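Local coordinates for water-Soluble Chlorophyll Protein (Brassica oleracea var. botrytis, PDB 6S2Z) that binds chlorophyll as a water-soluble tetramer, here with chlorophyll b, and belongs to the Kunitz-type protease inhibitor family of beta-trefoil proteins, at residues A[12-17]-A[60-65]; A[39-44]-A[88-93]; A[45-50]-A[153-158]. One frame throughout, in Å; residues are numbered along the deposited sequence.

Interaction 1 (A[12-17]-A[60-65]); sequences VKRGAK and FGYEPV
A type II beta turn, K13 to A16, leads into strand 18-22 of the beta-trefoil and closes against strand 58-62 through G15 and F60. The G15 N-H bonds to the F60 carbonyl O at 2.9 Å, with an N-H...O angle of 152°, and reaches it almost end-on to the C=O. R14 CA supplies a CA-H...O contact to the same oxygen. Glycine suits the third place of this turn, where phi is positive. A water bridges the two backbones just beside this bond: it accepts from F60 N at 2.7 Å and lies in donating range of K13 O and A16 O. The turn's own A16 N to K13 O bond is weak.

The R14 side chain carries much of the remaining contact. With CG anti to its backbone N (chi1 -178°), the chain runs out along strand 60-62, its NE 3.7 Å from G61 CA. One guanidinium face lies over Y62 N, toward the rim of the group, while NH1 meets the Y62 ring at its edge; the two planes are nearly perpendicular, at 89°. V65 CG1 comes to the guanidinium edge, 4.3 Å from NH1. The Y62 hydroxyl is bonded to Y71 O.

Further inward, V12 CG1 rests 3.7 Å from F60 CD2, and the F60 ring also meets F171 edge-to-face. A type II turn docked on a strand by one direct backbone bond and a shared water fits the beta-trefoil of the Kunitz family.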
loop_
_atom_site.group_PDB
_atom_site.type_symbol
_atom_site.label_atom_id
_atom_site.label_comp_id
_atom_site.label_asym_id
_atom_site.label_seq_id
_atom_site.Cartn_x
_atom_site.Cartn_y
_atom_site.Cartn_z
ATOM N N VAL A 12 35.038 -15.381 1.595
ATOM C CA VAL A 12 33.794 -15.121 2.299
ATOM C C VAL A 12 33.796 -15.961 3.575
ATOM O O VAL A 12 34.013 -17.171 3.526
ATOM C CB VAL A 12 32.570 -15.372 1.395
ATOM C CG1 VAL A 12 31.268 -15.484 2.183
ATOM C CG2 VAL A 12 32.466 -14.310 0.308
ATOM N N LYS A 13 33.586 -15.288 4.715
ATOM C CA LYS A 13 33.588 -15.929 6.021
ATOM C C LYS A 13 32.156 -16.268 6.427
ATOM O O LYS A 13 31.249 -15.462 6.239
ATOM C CB LYS A 13 34.247 -15.034 7.079
ATOM C CG LYS A 13 35.723 -14.712 6.860
ATOM C CD LYS A 13 36.401 -13.923 8.001
ATOM C CE LYS A 13 36.889 -14.764 9.172
ATOM N NZ LYS A 13 37.888 -15.789 8.779
ATOM N N ARG A 14 31.981 -17.469 6.994
ATOM C CA ARG A 14 30.734 -17.908 7.595
ATOM C C ARG A 14 30.215 -16.837 8.559
ATOM O O ARG A 14 30.978 -16.285 9.344
ATOM C CB ARG A 14 30.960 -19.269 8.268
ATOM C CG ARG A 14 29.718 -19.872 8.914
ATOM C CD ARG A 14 29.613 -21.396 8.960
ATOM N NE ARG A 14 28.394 -21.783 9.667
ATOM C CZ ARG A 14 28.139 -22.994 10.151
ATOM N NH1 ARG A 14 29.014 -23.978 9.998
ATOM N NH2 ARG A 14 26.996 -23.213 10.778
ATOM N N GLY A 15 28.917 -16.513 8.457
ATOM C CA GLY A 15 28.232 -15.716 9.466
ATOM C C GLY A 15 28.478 -14.209 9.360
ATOM O O GLY A 15 27.735 -13.426 9.965
ATOM N N ALA A 16 29.512 -13.802 8.599
ATOM C CA ALA A 16 29.768 -12.397 8.310
ATOM C C ALA A 16 28.718 -11.849 7.335
ATOM O O ALA A 16 28.050 -12.604 6.642
ATOM C CB ALA A 16 31.173 -12.220 7.796
ATOM N N LYS A 17 28.558 -10.523 7.323
ATOM C CA LYS A 17 27.522 -9.850 6.563
ATOM C C LYS A 17 28.027 -9.493 5.168
ATOM O O LYS A 17 29.074 -8.864 5.035
ATOM C CB LYS A 17 27.099 -8.557 7.263
ATOM C CG LYS A 17 26.108 -8.681 8.410
ATOM C CD LYS A 17 25.825 -7.293 8.973
ATOM C CE LYS A 17 24.846 -7.269 10.127
ATOM N NZ LYS A 17 25.398 -7.972 11.309
ATOM N N PHE A 60 25.948 -16.268 5.304
ATOM C CA PHE A 60 25.974 -17.617 4.774
ATOM C C PHE A 60 26.401 -18.539 5.908
ATOM O O PHE A 60 27.276 -18.175 6.693
ATOM C CB PHE A 60 26.885 -17.706 3.548
ATOM C CG PHE A 60 26.648 -16.667 2.470
ATOM C CD1 PHE A 60 25.549 -16.742 1.621
ATOM C CD2 PHE A 60 27.536 -15.624 2.284
ATOM C CE1 PHE A 60 25.347 -15.803 0.621
ATOM C CE2 PHE A 60 27.318 -14.670 1.293
ATOM C CZ PHE A 60 26.233 -14.762 0.447
ATOM N N GLY A 61 25.734 -19.692 6.008
ATOM C CA GLY A 61 26.117 -20.763 6.918
ATOM C C GLY A 61 25.868 -22.132 6.281
ATOM O O GLY A 61 24.892 -22.298 5.554
ATOM N N TYR A 62 26.772 -23.089 6.533
ATOM C CA TYR A 62 26.681 -24.442 6.002
ATOM C C TYR A 62 25.449 -25.151 6.551
ATOM O O TYR A 62 25.143 -25.026 7.733
ATOM C CB TYR A 62 27.943 -25.251 6.322
ATOM C CG TYR A 62 29.146 -24.865 5.498
ATOM C CD1 TYR A 62 29.132 -25.012 4.118
ATOM C CD2 TYR A 62 30.287 -24.328 6.083
ATOM C CE1 TYR A 62 30.220 -24.640 3.337
ATOM C CE2 TYR A 62 31.397 -23.973 5.320
ATOM C CZ TYR A 62 31.355 -24.123 3.939
ATOM O OH TYR A 62 32.409 -23.763 3.150
ATOM N N GLU A 63 24.770 -25.898 5.674
ATOM C CA GLU A 63 23.701 -26.799 6.063
ATOM C C GLU A 63 23.617 -27.919 5.032
ATOM O O GLU A 63 23.284 -27.656 3.884
ATOM C CB GLU A 63 22.373 -26.055 6.140
ATOM C CG GLU A 63 21.187 -26.988 6.293
ATOM C CD GLU A 63 21.118 -27.775 7.596
ATOM O OE1 GLU A 63 21.643 -27.281 8.632
ATOM O OE2 GLU A 63 20.525 -28.880 7.570
ATOM N N PRO A 64 23.909 -29.197 5.394
ATOM C CA PRO A 64 24.168 -29.593 6.784
ATOM C C PRO A 64 25.488 -29.021 7.291
ATOM O O PRO A 64 26.286 -28.529 6.498
ATOM C CB PRO A 64 24.231 -31.128 6.728
ATOM C CG PRO A 64 23.610 -31.493 5.377
ATOM C CD PRO A 64 23.984 -30.342 4.467
ATOM N N VAL A 65 25.698 -29.097 8.617
ATOM C CA VAL A 65 26.823 -28.440 9.259
ATOM C C VAL A 65 28.134 -29.022 8.728
ATOM O O VAL A 65 28.263 -30.226 8.499
ATOM C CB VAL A 65 26.725 -28.506 10.796
ATOM C CG1 VAL A 65 27.906 -27.834 11.480
ATOM C CG2 VAL A 65 25.416 -27.921 11.293
HETATM O O HOH W 1 28.479 -15.230 5.474
#

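Interaction 2 (A[39-44]-A[88-93]); sequences PFCPLG and PVCNEL. With CHL (chlorophyll b), chain B.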
loop_
_atom_site.group_PDB
_atom_site.type_symbol
_atom_site.label_atom_id
_atom_site.label_comp_id
_atom_site.label_asym_id
_atom_site.label_seq_id
_atom_site.Cartn_x
_atom_site.Cartn_y
_atom_site.Cartn_z
ATOM N N PRO A 39 -2.359 -12.158 0.855
ATOM C CA PRO A 39 -1.335 -11.810 1.846
ATOM C C PRO A 39 -0.024 -11.420 1.166
ATOM O O PRO A 39 0.224 -11.807 0.024
ATOM C CB PRO A 39 -1.134 -13.106 2.661
ATOM C CG PRO A 39 -1.673 -14.242 1.802
ATOM C CD PRO A 39 -2.583 -13.612 0.759
ATOM N N PHE A 40 0.803 -10.626 1.862
ATOM C CA PHE A 40 2.091 -10.233 1.311
ATOM C C PHE A 40 3.207 -11.068 1.947
ATOM O O PHE A 40 4.368 -10.931 1.586
ATOM C CB PHE A 40 2.295 -8.722 1.420
ATOM C CG PHE A 40 1.973 -8.160 2.783
ATOM C CD1 PHE A 40 2.787 -8.432 3.878
ATOM C CD2 PHE A 40 0.859 -7.358 2.975
ATOM C CE1 PHE A 40 2.483 -7.920 5.130
ATOM C CE2 PHE A 40 0.553 -6.849 4.228
ATOM C CZ PHE A 40 1.363 -7.137 5.304
ATOM N N CYS A 41 2.858 -11.911 2.921
ATOM C CA CYS A 41 3.814 -12.876 3.436
ATOM C C CYS A 41 3.555 -14.213 2.758
ATOM O O CYS A 41 2.403 -14.580 2.584
ATOM C CB CYS A 41 3.721 -13.038 4.948
ATOM S SG CYS A 41 3.961 -11.481 5.831
ATOM N N PRO A 42 4.605 -14.967 2.349
ATOM C CA PRO A 42 5.995 -14.531 2.541
ATOM C C PRO A 42 6.492 -13.540 1.485
ATOM O O PRO A 42 5.981 -13.505 0.377
ATOM C CB PRO A 42 6.767 -15.861 2.467
ATOM C CG PRO A 42 5.938 -16.742 1.541
ATOM C CD PRO A 42 4.498 -16.304 1.730
ATOM N N LEU A 43 7.514 -12.754 1.836
ATOM C CA LEU A 43 8.115 -11.792 0.933
ATOM C C LEU A 43 8.931 -12.505 -0.139
ATOM O O LEU A 43 9.469 -13.581 0.108
ATOM C CB LEU A 43 9.018 -10.838 1.734
ATOM C CG LEU A 43 8.276 -9.991 2.774
ATOM C CD1 LEU A 43 9.227 -9.399 3.803
ATOM C CD2 LEU A 43 7.438 -8.905 2.091
ATOM N N GLY A 44 9.085 -11.859 -1.299
ATOM C CA GLY A 44 10.042 -12.331 -2.284
ATOM C C GLY A 44 11.334 -11.532 -2.200
ATOM O O GLY A 44 11.533 -10.793 -1.241
ATOM N N PRO A 88 9.537 -5.359 10.221
ATOM C CA PRO A 88 8.164 -5.063 10.636
ATOM C C PRO A 88 7.026 -5.952 10.150
ATOM O O PRO A 88 5.926 -5.864 10.689
ATOM C CB PRO A 88 7.874 -3.690 10.010
ATOM C CG PRO A 88 8.795 -3.606 8.824
ATOM C CD PRO A 88 10.012 -4.421 9.199
ATOM N N VAL A 89 7.265 -6.760 9.112
ATOM C CA VAL A 89 6.226 -7.652 8.617
ATOM C C VAL A 89 6.772 -9.073 8.454
ATOM O O VAL A 89 7.977 -9.274 8.314
ATOM C CB VAL A 89 5.590 -7.126 7.315
ATOM C CG1 VAL A 89 4.931 -5.769 7.511
ATOM C CG2 VAL A 89 6.589 -7.074 6.176
ATOM N N CYS A 90 5.847 -10.047 8.453
ATOM C CA CYS A 90 6.126 -11.434 8.115
ATOM C C CYS A 90 6.995 -12.072 9.189
ATOM O O CYS A 90 7.910 -12.831 8.878
ATOM C CB CYS A 90 6.811 -11.544 6.756
ATOM S SG CYS A 90 5.823 -10.817 5.421
ATOM N N ASN A 91 6.647 -11.790 10.447
ATOM C CA ASN A 91 7.499 -12.072 11.596
ATOM C C ASN A 91 7.356 -13.503 12.095
ATOM O O ASN A 91 8.194 -13.958 12.864
ATOM C CB ASN A 91 7.225 -11.097 12.733
ATOM C CG ASN A 91 7.985 -9.821 12.502
ATOM O OD1 ASN A 91 7.367 -8.766 12.347
ATOM N ND2 ASN A 91 9.305 -9.937 12.406
ATOM N N GLU A 92 6.273 -14.165 11.687
ATOM C CA GLU A 92 6.012 -15.548 12.043
ATOM C C GLU A 92 6.910 -16.450 11.194
ATOM O O GLU A 92 7.034 -17.632 11.499
ATOM C CB GLU A 92 4.509 -15.844 11.940
ATOM C CG GLU A 92 3.924 -15.667 10.535
ATOM C CD GLU A 92 3.746 -14.261 9.953
ATOM O OE1 GLU A 92 3.865 -13.264 10.712
ATOM O OE2 GLU A 92 3.461 -14.161 8.732
ATOM N N LEU A 93 7.556 -15.851 10.171
ATOM C CA LEU A 93 8.450 -16.515 9.225
ATOM C C LEU A 93 9.890 -16.091 9.505
ATOM O O LEU A 93 10.117 -15.009 10.035
ATOM C CB LEU A 93 8.054 -16.118 7.799
ATOM C CG LEU A 93 6.671 -16.601 7.352
ATOM C CD1 LEU A 93 6.403 -16.222 5.902
ATOM C CD2 LEU A 93 6.506 -18.113 7.550
HETATM MG MG CHL B . 11.737 -4.120 0.874
HETATM C CHA CHL B . 13.560 -2.128 -1.180
HETATM C CHB CHL B . 9.041 -3.362 -1.008
HETATM C CHC CHL B . 9.762 -5.572 3.206
HETATM C CHD CHL B . 14.377 -4.081 3.182
HETATM N NA CHL B . 11.393 -3.175 -0.874
HETATM C C1A CHL B . 12.221 -2.570 -1.594
HETATM C C2A CHL B . 11.734 -2.165 -2.923
HETATM C C3A CHL B . 10.267 -2.381 -2.773
HETATM C C4A CHL B . 10.219 -3.017 -1.457
HETATM C CMA CHL B . 9.537 -1.063 -2.744
HETATM C CAA CHL B . 12.432 -2.809 -4.114
HETATM C CBA CHL B . 11.823 -2.523 -5.463
HETATM C CGA CHL B . 12.283 -1.300 -6.198
HETATM O O1A CHL B . 13.245 -1.327 -6.843
HETATM O O2A CHL B . 11.493 -0.121 -6.195
HETATM N NB CHL B . 9.704 -4.448 1.050
HETATM C C1B CHL B . 8.735 -4.060 0.237
HETATM C C2B CHL B . 7.367 -4.365 0.637
HETATM C C3B CHL B . 7.613 -5.017 1.889
HETATM C C4B CHL B . 9.062 -5.015 2.043
HETATM C CMB CHL B . 6.079 -4.065 -0.052
HETATM C CAB CHL B . 6.625 -5.590 2.818
HETATM C CBB CHL B . 5.571 -4.972 3.195
HETATM N NC CHL B . 12.003 -4.728 2.843
HETATM C C1C CHL B . 11.120 -5.274 3.646
HETATM C C2C CHL B . 11.633 -5.592 4.974
HETATM C C3C CHL B . 12.983 -5.164 4.977
HETATM C C4C CHL B . 13.091 -4.635 3.627
HETATM C CMC CHL B . 10.984 -6.198 6.144
HETATM O OMC CHL B . 9.874 -6.591 6.118
HETATM C CAC CHL B . 13.974 -5.228 6.097
HETATM C CBC CHL B . 13.864 -4.026 6.959
HETATM N ND CHL B . 13.611 -3.331 1.047
HETATM C C1D CHL B . 14.558 -3.324 1.951
HETATM C C2D CHL B . 15.734 -2.523 1.546
HETATM C C3D CHL B . 15.272 -2.080 0.244
HETATM C C4D CHL B . 14.096 -2.574 0.062
HETATM C CMD CHL B . 17.081 -2.229 2.130
HETATM C CAD CHL B . 15.651 -1.270 -0.926
HETATM O OBD CHL B . 16.740 -0.691 -1.084
HETATM C CBD CHL B . 14.546 -1.292 -1.895
HETATM C CGD CHL B . 14.113 0.078 -2.284
HETATM O O1D CHL B . 14.251 0.473 -3.375
HETATM O O2D CHL B . 13.538 0.978 -1.377
HETATM C CED CHL B . 13.424 2.315 -1.688
HETATM C C1 CHL B . 11.902 1.205 -6.029
HETATM C C2 CHL B . 10.659 2.017 -6.142
HETATM C C3 CHL B . 10.476 3.128 -5.441
HETATM C C4 CHL B . 11.531 3.620 -4.551
HETATM C C5 CHL B . 9.226 3.903 -5.547
HETATM C C6 CHL B . 8.531 3.931 -4.214
HETATM C C7 CHL B . 8.393 2.591 -3.540
HETATM C C8 CHL B . 7.701 2.753 -2.201
HETATM C C9 CHL B . 8.656 2.633 -1.036
HETATM C C10 CHL B . 6.535 1.802 -2.065
HETATM C C11 CHL B . 5.424 2.266 -2.941
HETATM C C12 CHL B . 4.144 1.654 -2.460
HETATM C C13 CHL B . 3.076 1.611 -3.531
HETATM C C14 CHL B . 2.580 2.985 -3.901
HETATM C C15 CHL B . 1.921 0.765 -3.046
HETATM C C16 CHL B . 1.007 0.368 -4.192
HETATM C C17 CHL B . -0.190 -0.441 -3.722
HETATM C C18 CHL B . -0.821 -1.165 -4.888
HETATM C C19 CHL B . -1.271 -2.524 -4.481
HETATM C C20 CHL B . -2.013 -0.401 -5.337
#
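C41 SG and C90 SG form a disulfide of 2.0 Å with chi3 -91°, close to the unstrained right-angle torsion. Both sulfurs stand anti to their own carbonyl carbons (chi1 -57° and -58°), which turns the two side chains toward each other. C90 has a positive phi and begins a type I beta turn that ends at L93.

Sulfur also makes noncovalent contacts. C90 SG lies at the edge of the F40 ring, near its plane and 5.4 Å from the centroid, a Cys sulfur-aromatic contact; from another direction L43 CG approaches the same sulfur at 3.7 Å. The disulfide ties the loop between strands 30-33 and 44-47 to the one between strands 78-82 and 97-99, two connections of the beta-trefoil that here border the chlorophyll pocket.

Apolar contacts spread out from the disulfide. F40 CE1 touches V89 CB at 3.9 Å, the two side chains crossing at about a right angle, and F40 also packs on F40 of a third subunit. On the outer side, L93 CD1 presses on P42 CB at 3.5 Å.

Pigment contacts line the inner side. V89 CG2 comes within 3.3 Å of OMC, the formyl oxygen of chlorophyll b, and L43 CD2 lies 3.5 Å from the vinyl carbon CAB. P88 CD borders the formyl carbon CMC at 3.7 Å, and P88 packs on L152 of a second subunit.

Interaction 3 (A[45-50]-A[153-158]); sequences ITQTLL and GAPQLI. With CHL (chlorophyll b), chain B.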
loop_
_atom_site.group_PDB
_atom_site.type_symbol
_atom_site.label_atom_id
_atom_site.label_comp_id
_atom_site.label_asym_id
_atom_site.label_seq_id
_atom_site.Cartn_x
_atom_site.Cartn_y
_atom_site.Cartn_z
ATOM N N ILE A 45 12.199 -11.688 -3.207
ATOM C CA ILE A 45 13.502 -11.047 -3.241
ATOM C C ILE A 45 13.661 -10.416 -4.613
ATOM O O ILE A 45 13.285 -11.003 -5.618
ATOM C CB ILE A 45 14.647 -12.039 -2.936
ATOM C CG1 ILE A 45 14.327 -12.897 -1.711
ATOM C CG2 ILE A 45 15.978 -11.310 -2.773
ATOM C CD1 ILE A 45 15.499 -13.775 -1.257
ATOM N N THR A 46 14.194 -9.198 -4.630
ATOM C CA THR A 46 14.143 -8.331 -5.786
ATOM C C THR A 46 15.494 -7.626 -5.864
ATOM O O THR A 46 16.128 -7.382 -4.828
ATOM C CB THR A 46 13.004 -7.310 -5.602
ATOM O OG1 THR A 46 11.797 -8.044 -5.376
ATOM C CG2 THR A 46 12.837 -6.382 -6.783
ATOM N N GLN A 47 15.931 -7.277 -7.087
ATOM C CA GLN A 47 17.022 -6.324 -7.173
ATOM C C GLN A 47 16.412 -4.934 -7.155
ATOM O O GLN A 47 15.561 -4.632 -7.985
ATOM C CB GLN A 47 17.892 -6.512 -8.416
ATOM C CG GLN A 47 19.037 -5.509 -8.460
ATOM C CD GLN A 47 19.783 -5.430 -9.774
ATOM O OE1 GLN A 47 19.369 -5.992 -10.792
ATOM N NE2 GLN A 47 20.894 -4.707 -9.760
ATOM N N THR A 48 16.847 -4.092 -6.223
ATOM C CA THR A 48 16.345 -2.726 -6.251
ATOM C C THR A 48 16.856 -2.058 -7.522
ATOM O O THR A 48 17.975 -2.333 -7.933
ATOM C CB THR A 48 16.728 -1.926 -4.994
ATOM O OG1 THR A 48 16.269 -0.580 -5.185
ATOM C CG2 THR A 48 18.214 -1.893 -4.701
ATOM N N LEU A 49 16.056 -1.164 -8.115
ATOM C CA LEU A 49 16.458 -0.466 -9.328
ATOM C C LEU A 49 17.390 0.701 -9.025
ATOM O O LEU A 49 18.099 1.143 -9.918
ATOM C CB LEU A 49 15.202 0.018 -10.050
ATOM C CG LEU A 49 14.343 -1.076 -10.696
ATOM C CD1 LEU A 49 13.019 -0.480 -11.176
ATOM C CD2 LEU A 49 15.100 -1.800 -11.837
ATOM N N LEU A 50 17.382 1.195 -7.776
ATOM C CA LEU A 50 18.054 2.433 -7.393
ATOM C C LEU A 50 19.567 2.216 -7.310
ATOM O O LEU A 50 20.029 1.340 -6.589
ATOM C CB LEU A 50 17.481 2.962 -6.070
ATOM C CG LEU A 50 15.952 3.136 -5.993
ATOM C CD1 LEU A 50 15.549 3.914 -4.751
ATOM C CD2 LEU A 50 15.406 3.831 -7.225
ATOM N N GLY A 153 9.011 -3.626 -12.961
ATOM C CA GLY A 153 9.752 -4.670 -13.638
ATOM C C GLY A 153 11.138 -4.920 -13.047
ATOM O O GLY A 153 11.981 -5.498 -13.719
ATOM N N ALA A 154 11.392 -4.480 -11.812
ATOM C CA ALA A 154 12.672 -4.753 -11.158
ATOM C C ALA A 154 12.924 -6.260 -11.097
ATOM O O ALA A 154 12.025 -7.044 -10.774
ATOM C CB ALA A 154 12.678 -4.154 -9.774
ATOM N N PRO A 155 14.150 -6.742 -11.407
ATOM C CA PRO A 155 14.429 -8.181 -11.370
ATOM C C PRO A 155 13.888 -8.859 -10.109
ATOM O O PRO A 155 14.201 -8.448 -8.993
ATOM C CB PRO A 155 15.960 -8.196 -11.363
ATOM C CG PRO A 155 16.327 -7.010 -12.217
ATOM C CD PRO A 155 15.316 -5.941 -11.830
ATOM N N GLN A 156 13.109 -9.935 -10.307
ATOM C CA GLN A 156 12.488 -10.694 -9.230
ATOM C C GLN A 156 13.045 -12.120 -9.253
ATOM O O GLN A 156 12.932 -12.796 -10.270
ATOM C CB GLN A 156 10.977 -10.680 -9.465
ATOM C CG GLN A 156 10.150 -11.249 -8.328
ATOM C CD GLN A 156 10.230 -10.323 -7.139
ATOM O OE1 GLN A 156 10.057 -9.101 -7.267
ATOM N NE2 GLN A 156 10.513 -10.899 -5.969
ATOM N N LEU A 157 13.623 -12.579 -8.130
ATOM C CA LEU A 157 14.346 -13.848 -8.080
ATOM C C LEU A 157 13.399 -15.058 -8.172
ATOM O O LEU A 157 12.402 -15.153 -7.445
ATOM C CB LEU A 157 15.189 -13.918 -6.800
ATOM C CG LEU A 157 16.618 -13.388 -6.878
ATOM C CD1 LEU A 157 16.669 -11.875 -7.008
ATOM C CD2 LEU A 157 17.407 -13.824 -5.651
ATOM N N ILE A 158 13.756 -15.999 -9.050
ATOM C CA ILE A 158 13.049 -17.250 -9.303
ATOM C C ILE A 158 14.102 -18.357 -9.416
ATOM O O ILE A 158 15.305 -18.078 -9.474
ATOM C CB ILE A 158 12.192 -17.172 -10.587
ATOM C CG1 ILE A 158 13.068 -16.885 -11.815
ATOM C CG2 ILE A 158 11.060 -16.146 -10.461
ATOM C CD1 ILE A 158 12.379 -17.102 -13.146
HETATM MG MG CHL B . 11.737 -4.120 0.874
HETATM C CHA CHL B . 13.560 -2.128 -1.180
HETATM C CHB CHL B . 9.041 -3.362 -1.008
HETATM C CHC CHL B . 9.762 -5.572 3.206
HETATM C CHD CHL B . 14.377 -4.081 3.182
HETATM N NA CHL B . 11.393 -3.175 -0.874
HETATM C C1A CHL B . 12.221 -2.570 -1.594
HETATM C C2A CHL B . 11.734 -2.165 -2.923
HETATM C C3A CHL B . 10.267 -2.381 -2.773
HETATM C C4A CHL B . 10.219 -3.017 -1.457
HETATM C CMA CHL B . 9.537 -1.063 -2.744
HETATM C CAA CHL B . 12.432 -2.809 -4.114
HETATM C CBA CHL B . 11.823 -2.523 -5.463
HETATM C CGA CHL B . 12.283 -1.300 -6.198
HETATM O O1A CHL B . 13.245 -1.327 -6.843
HETATM O O2A CHL B . 11.493 -0.121 -6.195
HETATM N NB CHL B . 9.704 -4.448 1.050
HETATM C C1B CHL B . 8.735 -4.060 0.237
HETATM C C2B CHL B . 7.367 -4.365 0.637
HETATM C C3B CHL B . 7.613 -5.017 1.889
HETATM C C4B CHL B . 9.062 -5.015 2.043
HETATM C CMB CHL B . 6.079 -4.065 -0.052
HETATM C CAB CHL B . 6.625 -5.590 2.818
HETATM C CBB CHL B . 5.571 -4.972 3.195
HETATM N NC CHL B . 12.003 -4.728 2.843
HETATM C C1C CHL B . 11.120 -5.274 3.646
HETATM C C2C CHL B . 11.633 -5.592 4.974
HETATM C C3C CHL B . 12.983 -5.164 4.977
HETATM C C4C CHL B . 13.091 -4.635 3.627
HETATM C CMC CHL B . 10.984 -6.198 6.144
HETATM O OMC CHL B . 9.874 -6.591 6.118
HETATM C CAC CHL B . 13.974 -5.228 6.097
HETATM C CBC CHL B . 13.864 -4.026 6.959
HETATM N ND CHL B . 13.611 -3.331 1.047
HETATM C C1D CHL B . 14.558 -3.324 1.951
HETATM C C2D CHL B . 15.734 -2.523 1.546
HETATM C C3D CHL B . 15.272 -2.080 0.244
HETATM C C4D CHL B . 14.096 -2.574 0.062
HETATM C CMD CHL B . 17.081 -2.229 2.130
HETATM C CAD CHL B . 15.651 -1.270 -0.926
HETATM O OBD CHL B . 16.740 -0.691 -1.084
HETATM C CBD CHL B . 14.546 -1.292 -1.895
HETATM C CGD CHL B . 14.113 0.078 -2.284
HETATM O O1D CHL B . 14.251 0.473 -3.375
HETATM O O2D CHL B . 13.538 0.978 -1.377
HETATM C CED CHL B . 13.424 2.315 -1.688
HETATM C C1 CHL B . 11.902 1.205 -6.029
HETATM C C2 CHL B . 10.659 2.017 -6.142
HETATM C C3 CHL B . 10.476 3.128 -5.441
HETATM C C4 CHL B . 11.531 3.620 -4.551
HETATM C C5 CHL B . 9.226 3.903 -5.547
HETATM C C6 CHL B . 8.531 3.931 -4.214
HETATM C C7 CHL B . 8.393 2.591 -3.540
HETATM C C8 CHL B . 7.701 2.753 -2.201
HETATM C C9 CHL B . 8.656 2.633 -1.036
HETATM C C10 CHL B . 6.535 1.802 -2.065
HETATM C C11 CHL B . 5.424 2.266 -2.941
HETATM C C12 CHL B . 4.144 1.654 -2.460
HETATM C C13 CHL B . 3.076 1.611 -3.531
HETATM C C14 CHL B . 2.580 2.985 -3.901
HETATM C C15 CHL B . 1.921 0.765 -3.046
HETATM C C16 CHL B . 1.007 0.368 -4.192
HETATM C C17 CHL B . -0.190 -0.441 -3.722
HETATM C C18 CHL B . -0.821 -1.165 -4.888
HETATM C C19 CHL B . -1.271 -2.524 -4.481
HETATM C C20 CHL B . -2.013 -0.401 -5.337
HETATM O O HOH W 2 11.195 -13.441 -5.199
#
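I45 opens the contact with its carbonyl O, which receives the L157 N-H at 3.0 Å in a nearly straight bond (176°). Its own N donates to a water that also accepts from Q156 NE2 and lies within reach of L157 O. I45 CG2 meets L157 CD2 at a slant. T46 and Q156 form a non-hydrogen-bonded antiparallel pair, flanked by the backbone bonds of I45 and Q47, and the side chains repeat the pairing: T46 OG1 donates to Q156 OE1 at 2.8 Å, from a direction tilted 33° out of the carbonyl plane. The bend of Q156 at chi2 (69°) brings its amide back alongside T46, between that hydroxyl and the water. T46 CG2 touches A154 CB.

Q47 N bonds to P155 O at 2.8 Å, in the carbonyl plane, while its extended side chain crosses P155 obliquely, OE1 3.5 Å from P155 CG; Q47 NE2 bonds to G28 O and S25 OG. T48 turns from the protein strand to the pigment: its OG1 donates to chlorophyll O1D at 2.9 Å. L49 serves both partners, its N bonding to chlorophyll O1A at 3.1 Å and its CG packing 3.6 Å from A154 CB. L50 CD1 then borders O1D. The short strand pairing thus runs directly into the chlorophyll site formed by T48 and L49 within the Kunitz-type beta-trefoil.

Interactions 2 and 3 meet directly, with G44 C 3.9 Å from Q156 NE2, and both touch the same chlorophyll b. Residues 39-44 run straight on into 45-50, so one continuous piece of chain carries C41 of the disulfide and L43 beside the formyl and vinyl groups, then the hydrogen bonds to the ester carbonyls; P32, the axial binding residue of the magnesium, lies about 4 Å from L43, side chain to side chain. Interaction 1 stands apart, its centre about 24 Å from that of interaction 3 and on the opposite side of the chain's centre, where it belongs to the trefoil scaffold and not to the pocket.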